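Local coordinates for maleylacetate reductase (Agrobacterium tumefaciens, PDB 3HL0), which reduces maleylacetate to 3-oxoadipate with NADH, probably as a step in the breakdown of gamma-resorcylate, at residues I15-G20 with V151-E156; S169-M174 with T258-L263; L198-E203 with R218-Y223; A204-R209 with A297-A302. All blocks are in the same frame, centred on the assembly; numbering follows the deposited sequence.

Interaction 1 of 4, residues I15-G20 with V151-E156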
loop_
_atom_site.group_PDB
_atom_site.type_symbol
_atom_site.label_atom_id
_atom_site.label_comp_id
_atom_site.label_asym_id
_atom_site.label_seq_id
_atom_site.Cartn_x
_atom_site.Cartn_y
_atom_site.Cartn_z
ATOM N N ILE A 15 -21.403 9.091 17.767
ATOM C CA ILE A 15 -20.277 9.700 17.052
ATOM C C ILE A 15 -19.697 10.799 17.904
ATOM O O ILE A 15 -20.408 11.751 18.230
ATOM C CB ILE A 15 -20.768 10.316 15.708
ATOM C CG1 ILE A 15 -21.651 9.309 14.909
ATOM C CG2 ILE A 15 -19.557 10.871 14.911
ATOM C CD1 ILE A 15 -20.902 7.974 14.490
ATOM N N VAL A 16 -18.423 10.654 18.309
ATOM C CA VAL A 16 -17.733 11.665 19.132
ATOM C C VAL A 16 -16.763 12.407 18.211
ATOM O O VAL A 16 -15.948 11.765 17.576
ATOM C CB VAL A 16 -16.943 10.984 20.240
ATOM C CG1 VAL A 16 -16.180 12.038 21.051
ATOM C CG2 VAL A 16 -17.899 10.157 21.176
ATOM N N PHE A 17 -16.889 13.725 18.065
ATOM C CA PHE A 17 -16.081 14.439 17.072
ATOM C C PHE A 17 -15.413 15.631 17.713
ATOM O O PHE A 17 -16.089 16.582 18.131
ATOM C CB PHE A 17 -16.972 14.923 15.908
ATOM C CG PHE A 17 -16.205 15.329 14.676
ATOM C CD1 PHE A 17 -16.307 14.571 13.496
ATOM C CD2 PHE A 17 -15.479 16.488 14.655
ATOM C CE1 PHE A 17 -15.589 14.927 12.346
ATOM C CE2 PHE A 17 -14.757 16.844 13.509
ATOM C CZ PHE A 17 -14.845 16.075 12.357
ATOM N N SER A 18 -14.080 15.597 17.804
ATOM C CA SER A 18 -13.348 16.777 18.290
ATOM C C SER A 18 -11.860 16.475 18.252
ATOM O O SER A 18 -11.429 15.328 18.513
ATOM C CB SER A 18 -13.789 17.185 19.695
ATOM O OG SER A 18 -13.383 16.246 20.649
ATOM N N ALA A 19 -11.098 17.510 17.898
ATOM C CA ALA A 19 -9.633 17.419 17.972
ATOM C C ALA A 19 -9.209 17.003 19.371
ATOM O O ALA A 19 -9.601 17.653 20.357
ATOM C CB ALA A 19 -8.995 18.760 17.577
ATOM N N GLY A 20 -8.428 15.919 19.447
ATOM C CA GLY A 20 -7.951 15.349 20.729
ATOM C C GLY A 20 -8.876 14.334 21.374
ATOM O O GLY A 20 -8.578 13.793 22.447
ATOM N N VAL A 151 -17.985 5.678 17.237
ATOM C CA VAL A 151 -16.905 6.166 16.380
ATOM C C VAL A 151 -16.347 7.418 17.027
ATOM O O VAL A 151 -17.123 8.272 17.479
ATOM C CB VAL A 151 -17.463 6.554 14.998
ATOM C CG1 VAL A 151 -16.346 7.069 14.099
ATOM C CG2 VAL A 151 -18.169 5.382 14.354
ATOM N N ILE A 152 -15.013 7.481 17.164
ATOM C CA ILE A 152 -14.331 8.658 17.721
ATOM C C ILE A 152 -13.550 9.292 16.587
ATOM O O ILE A 152 -12.573 8.719 16.100
ATOM C CB ILE A 152 -13.397 8.244 18.891
ATOM C CG1 ILE A 152 -14.242 7.625 19.995
ATOM C CG2 ILE A 152 -12.613 9.443 19.429
ATOM C CD1 ILE A 152 -13.360 7.154 21.184
ATOM N N TYR A 153 -13.978 10.472 16.172
ATOM C CA TYR A 153 -13.294 11.201 15.112
ATOM C C TYR A 153 -12.371 12.253 15.715
ATOM O O TYR A 153 -12.827 13.255 16.314
ATOM C CB TYR A 153 -14.298 11.933 14.217
ATOM C CG TYR A 153 -15.014 11.054 13.216
ATOM C CD1 TYR A 153 -14.312 10.471 12.153
ATOM C CD2 TYR A 153 -16.395 10.849 13.307
ATOM C CE1 TYR A 153 -14.987 9.679 11.186
ATOM C CE2 TYR A 153 -17.057 10.087 12.392
ATOM C CZ TYR A 153 -16.371 9.509 11.325
ATOM O OH TYR A 153 -17.054 8.758 10.429
ATOM N N ASP A 154 -11.071 12.026 15.527
ATOM C CA ASP A 154 -10.056 12.921 16.080
ATOM C C ASP A 154 -9.157 13.417 14.946
ATOM O O ASP A 154 -8.264 12.681 14.517
ATOM C CB ASP A 154 -9.234 12.178 17.127
ATOM C CG ASP A 154 -8.157 13.062 17.778
ATOM O OD1 ASP A 154 -7.905 14.185 17.307
ATOM O OD2 ASP A 154 -7.632 12.639 18.833
ATOM N N ALA A 155 -9.432 14.618 14.444
ATOM C CA ALA A 155 -8.728 15.076 13.229
ATOM C C ALA A 155 -7.200 15.167 13.465
ATOM O O ALA A 155 -6.431 15.118 12.504
ATOM C CB ALA A 155 -9.274 16.374 12.754
ATOM N N GLU A 156 -6.747 15.241 14.719
ATOM C CA GLU A 156 -5.278 15.256 14.968
ATOM C C GLU A 156 -4.593 13.993 14.423
ATOM O O GLU A 156 -3.410 14.046 14.022
ATOM C CB GLU A 156 -4.967 15.487 16.456
ATOM C CG GLU A 156 -5.390 16.877 16.904
ATOM C CD GLU A 156 -5.181 17.163 18.405
ATOM O OE1 GLU A 156 -4.799 16.264 19.188
ATOM O OE2 GLU A 156 -5.422 18.322 18.781
#
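Gly20 N donates to a side chain, Asp154 OD1, at 2.8 Å, just past the point where two parallel strands stop pairing. Glu156 N binds the same oxygen from the opposite face of the carboxylate, at 3.0 Å from Asp154 OD1. Both donors lie well out of the carboxylate plane, one on each face. The Glu156 bond makes an Asx turn, so one oxygen shapes its own turn and also holds the loop that follows strand 15-17. The other oxygen, OD2, is bound by Ser22 OG. Gly20 has positive phi, a backbone shape that favours glycine.

Before this point the strands run 4.7 Å apart, with Ile15, Val16 and Phe17 beside Val151, Ile152 and Tyr153. Val16 N donates to Val151 O at 2.8 Å, Tyr153 N to Val16 O and Ser18 N to Tyr153 O. On one face Tyr153 is central. Ile15 CG2 meets the edge of its ring, 3.5 Å from Tyr153 CD2. Phe17 CD1 reaches Tyr153 CB at 3.4 Å, and the two ring planes are inclined at 43°. Tyr153 OH is bound by Glu125, and Trp226 also meets the ring. Val16 and Ile152 share the other face. The pairing places strand 15-17 at the edge of the parallel sheet in the N-terminal, nucleotide-binding domain of an iron-containing alcohol dehydrogenase family member.

Interaction 2 of 4, residues S169-M174 with T258-L263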
loop_
_atom_site.group_PDB
_atom_site.type_symbol
_atom_site.label_atom_id
_atom_site.label_comp_id
_atom_site.label_asym_id
_atom_site.label_seq_id
_atom_site.Cartn_x
_atom_site.Cartn_y
_atom_site.Cartn_z
ATOM N N SER A 169 -8.364 8.830 -1.013
ATOM C CA SER A 169 -9.358 8.421 -0.042
ATOM C C SER A 169 -10.473 9.477 0.019
ATOM O O SER A 169 -11.653 9.117 0.183
ATOM C CB SER A 169 -8.690 8.265 1.346
ATOM O OG SER A 169 -9.656 7.761 2.328
ATOM N N GLY A 170 -10.122 10.767 -0.131
ATOM C CA GLY A 170 -11.141 11.853 -0.115
ATOM C C GLY A 170 -12.076 11.671 -1.294
ATOM O O GLY A 170 -13.292 11.838 -1.164
ATOM N N LEU A 171 -11.524 11.314 -2.482
ATOM C CA LEU A 171 -12.397 11.030 -3.625
ATOM C C LEU A 171 -13.257 9.776 -3.429
ATOM O O LEU A 171 -14.395 9.732 -3.920
ATOM C CB LEU A 171 -11.594 10.964 -4.951
ATOM C CG LEU A 171 -11.009 12.313 -5.386
ATOM C CD1 LEU A 171 -9.870 12.040 -6.413
ATOM C CD2 LEU A 171 -12.091 13.184 -6.002
ATOM N N ASN A 172 -12.729 8.757 -2.726
ATOM C CA ASN A 172 -13.522 7.576 -2.350
ATOM C C ASN A 172 -14.740 7.984 -1.506
ATOM O O ASN A 172 -15.868 7.508 -1.724
ATOM C CB ASN A 172 -12.606 6.586 -1.577
ATOM C CG ASN A 172 -13.276 5.253 -1.212
ATOM O OD1 ASN A 172 -14.324 4.843 -1.725
ATOM N ND2 ASN A 172 -12.617 4.548 -0.311
ATOM N N ALA A 173 -14.520 8.887 -0.555
ATOM C CA ALA A 173 -15.645 9.409 0.249
ATOM C C ALA A 173 -16.659 10.098 -0.657
ATOM O O ALA A 173 -17.876 9.839 -0.587
ATOM C CB ALA A 173 -15.116 10.417 1.324
HETATM N N MSE A 174 -16.162 10.977 -1.510
HETATM C CA MSE A 174 -17.052 11.734 -2.416
HETATM C C MSE A 174 -17.879 10.778 -3.285
HETATM O O MSE A 174 -19.048 11.058 -3.597
HETATM C CB MSE A 174 -16.275 12.693 -3.307
HETATM C CG MSE A 174 -15.698 13.800 -2.471
HETATM SE SE MSE A 174 -14.576 15.005 -3.474
HETATM C CE MSE A 174 -15.804 15.589 -4.742
ATOM N N THR A 258 -8.574 3.388 -7.409
ATOM C CA THR A 258 -9.591 2.898 -8.378
ATOM C C THR A 258 -10.841 3.799 -8.350
ATOM O O THR A 258 -11.333 4.230 -9.391
ATOM C CB THR A 258 -9.974 1.454 -8.082
ATOM O OG1 THR A 258 -8.792 0.643 -8.204
ATOM C CG2 THR A 258 -10.992 0.942 -9.107
ATOM N N HIS A 259 -11.256 4.150 -7.137
ATOM C CA HIS A 259 -12.378 5.111 -6.981
ATOM C C HIS A 259 -12.059 6.460 -7.574
ATOM O O HIS A 259 -12.851 7.017 -8.283
ATOM C CB HIS A 259 -12.713 5.302 -5.519
ATOM C CG HIS A 259 -13.541 4.213 -4.976
ATOM N ND1 HIS A 259 -14.914 4.283 -4.914
ATOM C CD2 HIS A 259 -13.194 2.989 -4.498
ATOM C CE1 HIS A 259 -15.381 3.138 -4.438
ATOM N NE2 HIS A 259 -14.357 2.339 -4.176
ATOM N N ALA A 260 -10.846 6.959 -7.341
ATOM C CA ALA A 260 -10.499 8.262 -7.862
ATOM C C ALA A 260 -10.480 8.296 -9.378
ATOM O O ALA A 260 -10.969 9.231 -9.992
ATOM C CB ALA A 260 -9.093 8.686 -7.326
ATOM N N VAL A 261 -9.914 7.246 -9.971
ATOM C CA VAL A 261 -9.860 7.185 -11.434
ATOM C C VAL A 261 -11.239 7.062 -12.101
ATOM O O VAL A 261 -11.523 7.752 -13.101
ATOM C CB VAL A 261 -8.934 6.058 -11.893
ATOM C CG1 VAL A 261 -9.000 5.901 -13.432
ATOM C CG2 VAL A 261 -7.505 6.406 -11.503
ATOM N N LEU A 262 -12.066 6.180 -11.539
ATOM C CA LEU A 262 -13.359 5.866 -12.189
ATOM C C LEU A 262 -14.406 6.950 -11.952
ATOM O O LEU A 262 -15.284 7.095 -12.796
ATOM C CB LEU A 262 -13.900 4.502 -11.717
ATOM C CG LEU A 262 -13.146 3.298 -12.341
ATOM C CD1 LEU A 262 -13.699 2.026 -11.710
ATOM C CD2 LEU A 262 -13.308 3.275 -13.815
ATOM N N LEU A 263 -14.356 7.620 -10.794
ATOM C CA LEU A 263 -15.525 8.458 -10.354
ATOM C C LEU A 263 -16.024 9.466 -11.435
ATOM O O LEU A 263 -17.229 9.555 -11.675
ATOM C CB LEU A 263 -15.252 9.139 -9.014
ATOM C CG LEU A 263 -16.509 9.832 -8.447
ATOM C CD1 LEU A 263 -17.680 8.889 -8.174
ATOM C CD2 LEU A 263 -16.048 10.601 -7.220
#
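Leu171, His259 and Leu263 bury the largest areas here, and Asn172 follows closely. Asn172 turns the oxygen of its amide to the His259 ring. Asn172 OD1 lies 3.2 Å above the plane of that ring, over its centre, and 3.3 Å from His259 ND1. The angle is too poor for a hydrogen bond, so this is a face contact. Amide and ring planes are inclined at 36°. Asn172 CG is anti to the backbone N (chi1 -176°), which places CG beside the ring. His255, His240 and His241 also meet the His259 ring.

The contact joins helices 163-180 and 255-271 in the all-helical C-terminal domain of the iron-containing alcohol dehydrogenase fold. Their axes pass 8.0 Å apart at a crossing angle of 57°. The Asn172 side chain is about 4 Å from the bound NAD, so this end of the contact borders the cofactor pocket.

Farther from the cofactor the packing is apolar. Leu171 points at the other helix and sets CD1 against Ala260 CB at 3.6 Å. Leu263 sends CD2 to the Leu171 carbonyl, 3.8 Å from Leu171 O. Leu263 CD2 also lies 4.4 Å from CB of selenomethionine Met174. Leu293 of helix 289-300 touches both Met174 and Leu263.

Interaction 3 of 4, residues L198-E203 with R218-Y223; sequences LRAMIE and RETALY
Ala200 and Thr220 point their CB atoms at each other's helix, and the other side chains are arranged round them. Thr220 sets its methyl against the Ala200 carbonyl oxygen, with Thr220 CG2 3.7 Å from Ala200 O. CG2 is anti to the backbone N and OG1 lies beside it (chi1 -64°). OG1 is bound within its own helix, to Gly216 O. Glu203 crosses Thr220 at about a right angle and brings OE1 near the same methyl.

Tyr223 comes to Ala200 from the next turn. Tyr223 CD2 lies 3.9 Å from Ala200 CB, with the ring oblique to that methyl. Arg199 has two modelled conformers, so its contacts are tentative. In one it meets this ring edge to edge, but loosely, with Arg199 NH1 4.4 Å from Tyr223 CE2. There Glu196 ties the two together, through a salt bridge from Arg199 NE and a hydrogen bond with Tyr223 OH. Arg199 NH2 also forms a long salt bridge to Glu203 OE2 along its own helix.

Selenomethionine Met201 starts away from the partner helix and then folds back. In one of its two modelled conformers, bends at chi2 (-57°) and chi3 bring SE and CE to Ala221. This close approach is tentative.

Helices 188-210 and 215-234, successive in the chain, form an antiparallel hairpin in the helical C-terminal domain. The short segments pass 8.0 Å apart at -147°. Helix 163-180 packs on Leu198, Met201 and Ile202, while helix 279-285 touches Arg199. Glu219 of helix 215-234 meets Ala19 and Ala155, in the loops after strands 15-17 and 150-153.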
loop_
_atom_site.group_PDB
_atom_site.type_symbol
_atom_site.label_atom_id
_atom_site.label_comp_id
_atom_site.label_asym_id
_atom_site.label_seq_id
_atom_site.Cartn_x
_atom_site.Cartn_y
_atom_site.Cartn_z
ATOM N N LEU A 198 -20.136 16.301 0.201
ATOM C CA LEU A 198 -19.426 16.794 -1.015
ATOM C C LEU A 198 -18.889 18.202 -0.853
ATOM O O LEU A 198 -17.740 18.472 -1.245
ATOM C CB LEU A 198 -20.384 16.708 -2.223
ATOM C CG LEU A 198 -20.703 15.266 -2.671
ATOM C CD1 LEU A 198 -21.984 15.217 -3.518
ATOM C CD2 LEU A 198 -19.496 14.666 -3.459
ATOM N N ARG A 199 -19.689 19.110 -0.295
ATOM C CA ARG A 199 -19.258 20.485 -0.116
ATOM C C ARG A 199 -18.033 20.575 0.823
ATOM O O ARG A 199 -17.095 21.366 0.588
ATOM C CB ARG A 199 -20.428 21.333 0.408
ATOM C CG ARG A 199 -20.124 22.774 0.438
ATOM C CD ARG A 199 -20.945 23.529 1.525
ATOM N NE ARG A 199 -20.692 22.958 2.850
ATOM C CZ ARG A 199 -19.613 23.193 3.594
ATOM N NH1 ARG A 199 -19.470 22.596 4.775
ATOM N NH2 ARG A 199 -18.674 24.032 3.157
ATOM N N ALA A 200 -18.010 19.742 1.864
ATOM C CA ALA A 200 -16.908 19.688 2.809
ATOM C C ALA A 200 -15.642 19.151 2.126
ATOM O O ALA A 200 -14.572 19.753 2.293
ATOM C CB ALA A 200 -17.275 18.863 4.028
HETATM N N MSE A 201 -15.772 18.084 1.344
HETATM C CA MSE A 201 -14.574 17.491 0.734
HETATM C C MSE A 201 -14.013 18.437 -0.346
HETATM O O MSE A 201 -12.796 18.568 -0.470
HETATM C CB MSE A 201 -14.866 16.115 0.147
HETATM C CG MSE A 201 -15.596 15.129 1.076
HETATM SE SE MSE A 201 -14.674 14.778 2.766
HETATM C CE MSE A 201 -12.875 14.861 1.992
ATOM N N ILE A 202 -14.896 19.092 -1.110
ATOM C CA ILE A 202 -14.460 19.988 -2.220
ATOM C C ILE A 202 -13.739 21.203 -1.631
ATOM O O ILE A 202 -12.722 21.651 -2.180
ATOM C CB ILE A 202 -15.639 20.331 -3.143
ATOM C CG1 ILE A 202 -15.998 19.085 -3.939
ATOM C CG2 ILE A 202 -15.328 21.450 -4.119
ATOM C CD1 ILE A 202 -17.381 19.224 -4.688
ATOM N N GLU A 203 -14.214 21.681 -0.495
ATOM C CA GLU A 203 -13.550 22.766 0.202
ATOM C C GLU A 203 -12.202 22.364 0.797
ATOM O O GLU A 203 -11.191 23.105 0.634
ATOM C CB GLU A 203 -14.470 23.308 1.304
ATOM C CG GLU A 203 -13.858 24.489 2.026
ATOM C CD GLU A 203 -14.836 25.136 2.981
ATOM O OE1 GLU A 203 -14.740 24.865 4.191
ATOM O OE2 GLU A 203 -15.707 25.910 2.511
ATOM N N ARG A 218 -8.163 19.607 7.964
ATOM C CA ARG A 218 -8.316 18.211 8.363
ATOM C C ARG A 218 -9.662 17.955 9.053
ATOM O O ARG A 218 -10.301 16.947 8.791
ATOM C CB ARG A 218 -7.148 17.707 9.231
ATOM C CG ARG A 218 -5.812 17.567 8.450
ATOM C CD ARG A 218 -5.862 16.479 7.376
ATOM N NE ARG A 218 -4.485 16.222 6.933
ATOM C CZ ARG A 218 -4.123 15.243 6.117
ATOM N NH1 ARG A 218 -5.033 14.432 5.565
ATOM N NH2 ARG A 218 -2.824 15.080 5.868
ATOM N N GLU A 219 -10.084 18.875 9.921
ATOM C CA GLU A 219 -11.375 18.696 10.579
ATOM C C GLU A 219 -12.497 18.659 9.551
ATOM O O GLU A 219 -13.400 17.787 9.638
ATOM C CB GLU A 219 -11.593 19.833 11.606
ATOM C CG GLU A 219 -10.693 19.669 12.825
ATOM C CD GLU A 219 -10.906 20.801 13.817
ATOM O OE1 GLU A 219 -11.315 21.898 13.388
ATOM O OE2 GLU A 219 -10.682 20.584 15.017
ATOM N N THR A 220 -12.442 19.581 8.606
ATOM C CA THR A 220 -13.488 19.719 7.614
ATOM C C THR A 220 -13.508 18.445 6.761
ATOM O O THR A 220 -14.581 17.900 6.478
ATOM C CB THR A 220 -13.264 20.974 6.766
ATOM O OG1 THR A 220 -13.369 22.108 7.663
ATOM C CG2 THR A 220 -14.326 21.107 5.708
ATOM N N ALA A 221 -12.330 17.971 6.354
ATOM C CA ALA A 221 -12.352 16.748 5.518
ATOM C C ALA A 221 -12.867 15.525 6.289
ATOM O O ALA A 221 -13.550 14.674 5.735
ATOM C CB ALA A 221 -10.963 16.447 4.986
ATOM N N LEU A 222 -12.512 15.397 7.564
ATOM C CA LEU A 222 -12.983 14.266 8.338
ATOM C C LEU A 222 -14.519 14.316 8.564
ATOM O O LEU A 222 -15.203 13.298 8.515
ATOM C CB LEU A 222 -12.213 14.222 9.652
ATOM C CG LEU A 222 -12.336 12.923 10.419
ATOM C CD1 LEU A 222 -11.942 11.615 9.646
ATOM C CD2 LEU A 222 -11.470 13.012 11.672
ATOM N N TYR A 223 -15.025 15.520 8.841
ATOM C CA TYR A 223 -16.460 15.736 8.933
ATOM C C TYR A 223 -17.128 15.315 7.613
ATOM O O TYR A 223 -18.149 14.612 7.642
ATOM C CB TYR A 223 -16.672 17.209 9.191
ATOM C CG TYR A 223 -18.049 17.770 8.905
ATOM C CD1 TYR A 223 -19.125 17.452 9.741
ATOM C CD2 TYR A 223 -18.250 18.615 7.825
ATOM C CE1 TYR A 223 -20.403 17.990 9.475
ATOM C CE2 TYR A 223 -19.503 19.174 7.553
ATOM C CZ TYR A 223 -20.565 18.845 8.406
ATOM O OH TYR A 223 -21.795 19.400 8.171
#

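Interaction 4 of 4, residues A204-R209 with A297-A302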
loop_
_atom_site.group_PDB
_atom_site.type_symbol
_atom_site.label_atom_id
_atom_site.label_comp_id
_atom_site.label_asym_id
_atom_site.label_seq_id
_atom_site.Cartn_x
_atom_site.Cartn_y
_atom_site.Cartn_z
ATOM N N ALA A 204 -12.183 21.228 1.491
ATOM C CA ALA A 204 -11.068 20.826 2.342
ATOM C C ALA A 204 -9.919 20.201 1.579
ATOM O O ALA A 204 -8.769 20.482 1.913
ATOM C CB ALA A 204 -11.502 19.878 3.461
ATOM N N LEU A 205 -10.190 19.313 0.614
ATOM C CA LEU A 205 -9.069 18.545 0.030
ATOM C C LEU A 205 -7.990 19.418 -0.644
ATOM O O LEU A 205 -6.833 19.110 -0.435
ATOM C CB LEU A 205 -9.596 17.468 -0.947
ATOM C CG LEU A 205 -10.365 16.367 -0.196
ATOM C CD1 LEU A 205 -11.108 15.459 -1.213
ATOM C CD2 LEU A 205 -9.466 15.502 0.730
ATOM N N PRO A 206 -8.357 20.490 -1.391
ATOM C CA PRO A 206 -7.291 21.339 -1.984
ATOM C C PRO A 206 -6.427 22.015 -0.930
ATOM O O PRO A 206 -5.203 22.217 -1.155
ATOM C CB PRO A 206 -8.075 22.397 -2.770
ATOM C CG PRO A 206 -9.370 21.670 -3.129
ATOM C CD PRO A 206 -9.688 20.927 -1.852
ATOM N N VAL A 207 -7.033 22.361 0.211
ATOM C CA VAL A 207 -6.288 22.934 1.348
ATOM C C VAL A 207 -5.389 21.932 2.019
ATOM O O VAL A 207 -4.196 22.212 2.291
ATOM C CB VAL A 207 -7.224 23.598 2.370
ATOM C CG1 VAL A 207 -6.393 24.242 3.542
ATOM C CG2 VAL A 207 -8.041 24.677 1.653
ATOM N N VAL A 208 -5.913 20.733 2.264
ATOM C CA VAL A 208 -5.112 19.635 2.802
ATOM C C VAL A 208 -3.882 19.324 1.915
ATOM O O VAL A 208 -2.792 19.041 2.443
ATOM C CB VAL A 208 -5.999 18.349 3.028
ATOM C CG1 VAL A 208 -5.117 17.145 3.345
ATOM C CG2 VAL A 208 -6.967 18.633 4.168
ATOM N N ARG A 209 -4.046 19.415 0.592
ATOM C CA ARG A 209 -2.954 19.069 -0.333
ATOM C C ARG A 209 -1.765 20.010 -0.081
ATOM O O ARG A 209 -0.609 19.541 0.010
ATOM C CB ARG A 209 -3.402 19.177 -1.772
ATOM C CG ARG A 209 -2.361 18.609 -2.710
ATOM C CD ARG A 209 -2.668 18.993 -4.133
ATOM N NE ARG A 209 -1.578 18.484 -4.953
ATOM C CZ ARG A 209 -1.475 18.623 -6.277
ATOM N NH1 ARG A 209 -2.401 19.263 -6.969
ATOM N NH2 ARG A 209 -0.428 18.094 -6.921
ATOM N N ALA A 297 -10.342 16.501 -9.515
ATOM C CA ALA A 297 -9.344 15.489 -9.218
ATOM C C ALA A 297 -7.970 15.946 -9.714
ATOM O O ALA A 297 -6.965 15.676 -9.071
ATOM C CB ALA A 297 -9.741 14.139 -9.880
ATOM N N ALA A 298 -7.957 16.654 -10.849
ATOM C CA ALA A 298 -6.695 17.139 -11.394
ATOM C C ALA A 298 -6.118 18.217 -10.468
ATOM O O ALA A 298 -4.897 18.221 -10.284
ATOM C CB ALA A 298 -6.883 17.675 -12.834
ATOM N N ARG A 299 -6.966 19.082 -9.886
ATOM C CA ARG A 299 -6.492 20.077 -8.881
ATOM C C ARG A 299 -5.837 19.359 -7.697
ATOM O O ARG A 299 -4.978 19.926 -7.022
ATOM C CB ARG A 299 -7.625 21.000 -8.376
ATOM C CG ARG A 299 -8.258 21.969 -9.404
ATOM C CD ARG A 299 -9.462 22.713 -8.756
ATOM N NE ARG A 299 -9.046 23.394 -7.514
ATOM C CZ ARG A 299 -9.814 23.635 -6.459
ATOM N NH1 ARG A 299 -11.088 23.232 -6.417
ATOM N NH2 ARG A 299 -9.293 24.279 -5.426
ATOM N N LEU A 300 -6.254 18.134 -7.392
ATOM C CA LEU A 300 -5.700 17.433 -6.236
ATOM C C LEU A 300 -4.461 16.628 -6.589
ATOM O O LEU A 300 -3.789 16.083 -5.712
ATOM C CB LEU A 300 -6.737 16.459 -5.632
ATOM C CG LEU A 300 -8.102 17.022 -5.270
ATOM C CD1 LEU A 300 -8.889 15.890 -4.636
ATOM C CD2 LEU A 300 -7.979 18.235 -4.302
ATOM N N GLY A 301 -4.196 16.511 -7.891
ATOM C CA GLY A 301 -3.119 15.649 -8.380
ATOM C C GLY A 301 -3.365 14.148 -8.251
ATOM O O GLY A 301 -2.431 13.356 -8.162
ATOM N N ALA A 302 -4.636 13.745 -8.214
ATOM C CA ALA A 302 -4.953 12.336 -8.095
ATOM C C ALA A 302 -4.701 11.610 -9.428
ATOM O O ALA A 302 -4.724 12.234 -10.512
ATOM C CB ALA A 302 -6.454 12.184 -7.715
#
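Arg209 NH1 donates to the backbone of the other helix, 2.7 Å from Arg299 O. The bond is bent, 133° at the hydrogen. NH1 stands above the carbonyl plane of Arg299, while the oxygen lies near the guanidinium edge. Arg209 is extended from CG to NE, which carries its head group to the helix end. There Leu300 O lies over one face of the Arg209 guanidinium, 3.3 Å from the plane. Gly301 N lies over that face too. The helix ends in a Schellman motif, with Gly301 at positive phi. Carbonyl oxygens of Arg299 and Leu300 at this helix C terminus would probably favour the charge of Arg209.

Arg299 in turn reaches back to helix 188-210. Its chain bends at chi3 (55°), and its guanidinium lies with one face over Pro206, Arg299 NH2 being 3.5 Å from Pro206 CB. Leu300 provides the apolar part of the contact. Leu300 CD2 reaches Leu205 CB at 3.8 Å and Pro206 CG at 3.9 Å. Pro206 kinks its helix, because its N makes no bond to the preceding turn.

The contact joins the end of helix 188-210 to the end of helix 289-300. Met167 of helix 163-180 touches Arg209 and Leu300, and helix 215-234 packs on Ala204 and Val208.

From the N terminus, interaction 1 closes first. It brings strand 15-17 beside strand 150-153 after 130 residues and so completes an edge of the parallel sheet. The other three lie in the C-terminal helical domain. Interaction 2 joins helices 163-180 and 255-271 and closes a mostly helical loop. Interaction 3 is a local closure between two successive helices, and it falls wholly within that loop. Interaction 4 starts on helix 188-210, shared with interaction 3, and ends on helix 289-300. Its segments alternate with those of interactions 2 and 3, so it crosses both. Glu219 and Tyr223 touch Phe17, linking interaction 3 to the sheet.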